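Local coordinates for protein manganese lipoxygenase (Gaeumannomyces graminis, PDB 5FX8) that oxygenates linoleic and alpha-linolenic acids to 11S- and 13R-hydroperoxy fatty acids, using a catalytic manganese ion, at residues Y285-H290 and V480-S485. Residues are numbered along the deposited sequence; the frame is centred on the assembly and turned at random.
With MN (manganese (II) ion), chain I.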
loop_
_atom_site.group_PDB
_atom_site.type_symbol
_atom_site.label_atom_id
_atom_site.label_comp_id
_atom_site.label_asym_id
_atom_site.label_seq_id
_atom_site.Cartn_x
_atom_site.Cartn_y
_atom_site.Cartn_z
ATOM N N TYR A 285 -0.190 11.781 12.467
ATOM C CA TYR A 285 -1.154 10.944 13.169
ATOM C C TYR A 285 -1.514 9.716 12.353
ATOM O O TYR A 285 -1.513 8.598 12.862
ATOM C CB TYR A 285 -2.419 11.733 13.498
ATOM C CG TYR A 285 -3.516 10.875 14.100
ATOM C CD1 TYR A 285 -4.437 10.215 13.293
ATOM C CD2 TYR A 285 -3.629 10.720 15.471
ATOM C CE1 TYR A 285 -5.411 9.429 13.832
ATOM C CE2 TYR A 285 -4.610 9.948 16.015
ATOM C CZ TYR A 285 -5.497 9.304 15.189
ATOM O OH TYR A 285 -6.490 8.525 15.720
ATOM N N SER A 286 -1.876 9.912 11.090
ATOM C CA SER A 286 -2.402 8.808 10.310
ATOM C C SER A 286 -1.320 7.773 10.091
ATOM O O SER A 286 -1.549 6.557 10.230
ATOM C CB SER A 286 -2.951 9.326 8.988
ATOM O OG SER A 286 -1.923 9.563 8.059
ATOM N N GLN A 287 -0.111 8.245 9.809
ATOM C CA GLN A 287 0.958 7.296 9.578
ATOM C C GLN A 287 1.289 6.526 10.841
ATOM O O GLN A 287 1.679 5.362 10.771
ATOM C CB GLN A 287 2.184 8.001 9.006
ATOM C CG GLN A 287 1.948 8.510 7.592
ATOM C CD GLN A 287 1.013 7.601 6.776
ATOM O OE1 GLN A 287 1.376 6.487 6.427
ATOM N NE2 GLN A 287 -0.196 8.087 6.486
ATOM N N MET A 288 1.124 7.123 12.008
ATOM C CA MET A 288 1.637 6.389 13.151
ATOM C C MET A 288 0.545 5.667 13.906
ATOM O O MET A 288 0.797 4.653 14.559
ATOM C CB MET A 288 2.419 7.333 14.050
ATOM C CG MET A 288 3.728 7.746 13.427
ATOM S SD MET A 288 4.663 6.314 12.878
ATOM C CE MET A 288 4.612 6.483 11.161
ATOM N N TYR A 289 -0.670 6.144 13.815
ATOM C CA TYR A 289 -1.745 5.362 14.346
ATOM C C TYR A 289 -1.969 4.099 13.530
ATOM O O TYR A 289 -2.386 3.100 14.100
ATOM C CB TYR A 289 -3.000 6.218 14.407
ATOM C CG TYR A 289 -4.186 5.507 14.999
ATOM C CD1 TYR A 289 -4.346 5.412 16.370
ATOM C CD2 TYR A 289 -5.147 4.945 14.188
ATOM C CE1 TYR A 289 -5.425 4.775 16.912
ATOM C CE2 TYR A 289 -6.242 4.305 14.722
ATOM C CZ TYR A 289 -6.379 4.219 16.087
ATOM O OH TYR A 289 -7.472 3.571 16.629
ATOM N N HIS A 290 -1.706 4.107 12.207
ATOM C CA HIS A 290 -2.034 2.888 11.453
ATOM C C HIS A 290 -1.116 1.720 11.771
ATOM O O HIS A 290 -1.398 0.592 11.343
ATOM C CB HIS A 290 -2.029 3.134 9.941
ATOM C CG HIS A 290 -0.754 2.756 9.253
ATOM N ND1 HIS A 290 0.362 3.553 9.305
ATOM C CD2 HIS A 290 -0.427 1.702 8.462
ATOM C CE1 HIS A 290 1.330 2.996 8.601
ATOM N NE2 HIS A 290 0.879 1.870 8.079
ATOM N N VAL A 480 -6.854 3.302 3.668
ATOM C CA VAL A 480 -7.276 4.673 3.830
ATOM C C VAL A 480 -6.173 5.476 4.505
ATOM O O VAL A 480 -5.967 6.650 4.199
ATOM C CB VAL A 480 -8.603 4.700 4.617
ATOM C CG1 VAL A 480 -9.031 6.107 4.946
ATOM C CG2 VAL A 480 -9.684 4.003 3.852
ATOM N N MET A 481 -5.437 4.857 5.424
ATOM C CA MET A 481 -4.423 5.581 6.174
ATOM C C MET A 481 -3.061 5.555 5.493
ATOM O O MET A 481 -2.343 6.545 5.525
ATOM C CB MET A 481 -4.293 4.999 7.582
ATOM C CG MET A 481 -5.518 5.107 8.440
ATOM S SD MET A 481 -5.842 6.791 8.935
ATOM C CE MET A 481 -5.580 6.649 10.697
ATOM N N ASN A 482 -2.707 4.441 4.874
ATOM C CA ASN A 482 -1.384 4.146 4.368
ATOM C C ASN A 482 -1.563 3.730 2.927
ATOM O O ASN A 482 -2.446 4.260 2.255
ATOM C CB ASN A 482 -0.743 3.040 5.193
ATOM C CG ASN A 482 0.725 2.924 4.961
ATOM O OD1 ASN A 482 1.258 1.823 4.837
ATOM N ND2 ASN A 482 1.399 4.059 4.886
ATOM N N GLN A 483 -0.766 2.780 2.452
ATOM C CA GLN A 483 -0.833 2.274 1.077
ATOM C C GLN A 483 -0.727 3.469 0.126
ATOM O O GLN A 483 0.210 4.264 0.271
ATOM C CB GLN A 483 -2.086 1.396 0.932
ATOM C CG GLN A 483 -2.056 0.402 -0.234
ATOM C CD GLN A 483 -0.964 -0.681 -0.168
ATOM O OE1 GLN A 483 -0.804 -1.386 0.820
ATOM N NE2 GLN A 483 -0.254 -0.835 -1.250
ATOM N N GLY A 484 -1.626 3.636 -0.842
ATOM C CA GLY A 484 -1.520 4.730 -1.783
ATOM C C GLY A 484 -2.148 6.010 -1.337
ATOM O O GLY A 484 -2.108 7.017 -2.047
ATOM N N SER A 485 -2.705 6.023 -0.156
ATOM C CA SER A 485 -3.419 7.211 0.296
ATOM C C SER A 485 -2.524 8.409 0.598
ATOM O O SER A 485 -2.880 9.517 0.229
ATOM C CB SER A 485 -4.266 6.871 1.507
ATOM O OG SER A 485 -5.427 6.257 1.041
HETATM MN MN MN I . 1.018 0.046 6.459
HETATM O O HOH W 1 3.249 0.821 7.032
#
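Gln287 NE2 gives a hydrogen bond to Met481 O at 2.8 Å (161°), and also a weak one to Ser286 OG. Met481 O lies close to the plane of the Gln287 amide, while the donor is tilted from the carbonyl plane of Met481. Through OE1 the same amide takes a weak bond from Asn482 ND2 at 2.9 Å. This second-shell bond probably helps orient the Asn482 amide, whose OD1 binds manganese at 2.4 Å. His290 NE2 is a second ligand of the metal, also at 2.4 Å. His290 ND1 donates to Gln287 O at 2.7 Å; this oxygen lies near the ring plane, and the bond helps set the turn of the imidazole. Asn482 CB lies over one face of that ring, offset toward the rim, 3.7 Å from the centroid, a CH-pi contact. Met481 enters as a knob among Tyr285, Ser286, Tyr289 and His290. Its chain bends at chi2 and chi3; CB meets His290 CB, SD Ser286 CB, and CE lies 3.9 Å from Tyr289 CD2. His294, His478, the C-terminal Val618 and a water complete the catalytic manganese site. The contact is buried near the chain centre, where helix 268-305 meets the C-terminal end of helix 460-481 and the turn leading into helix 485-490.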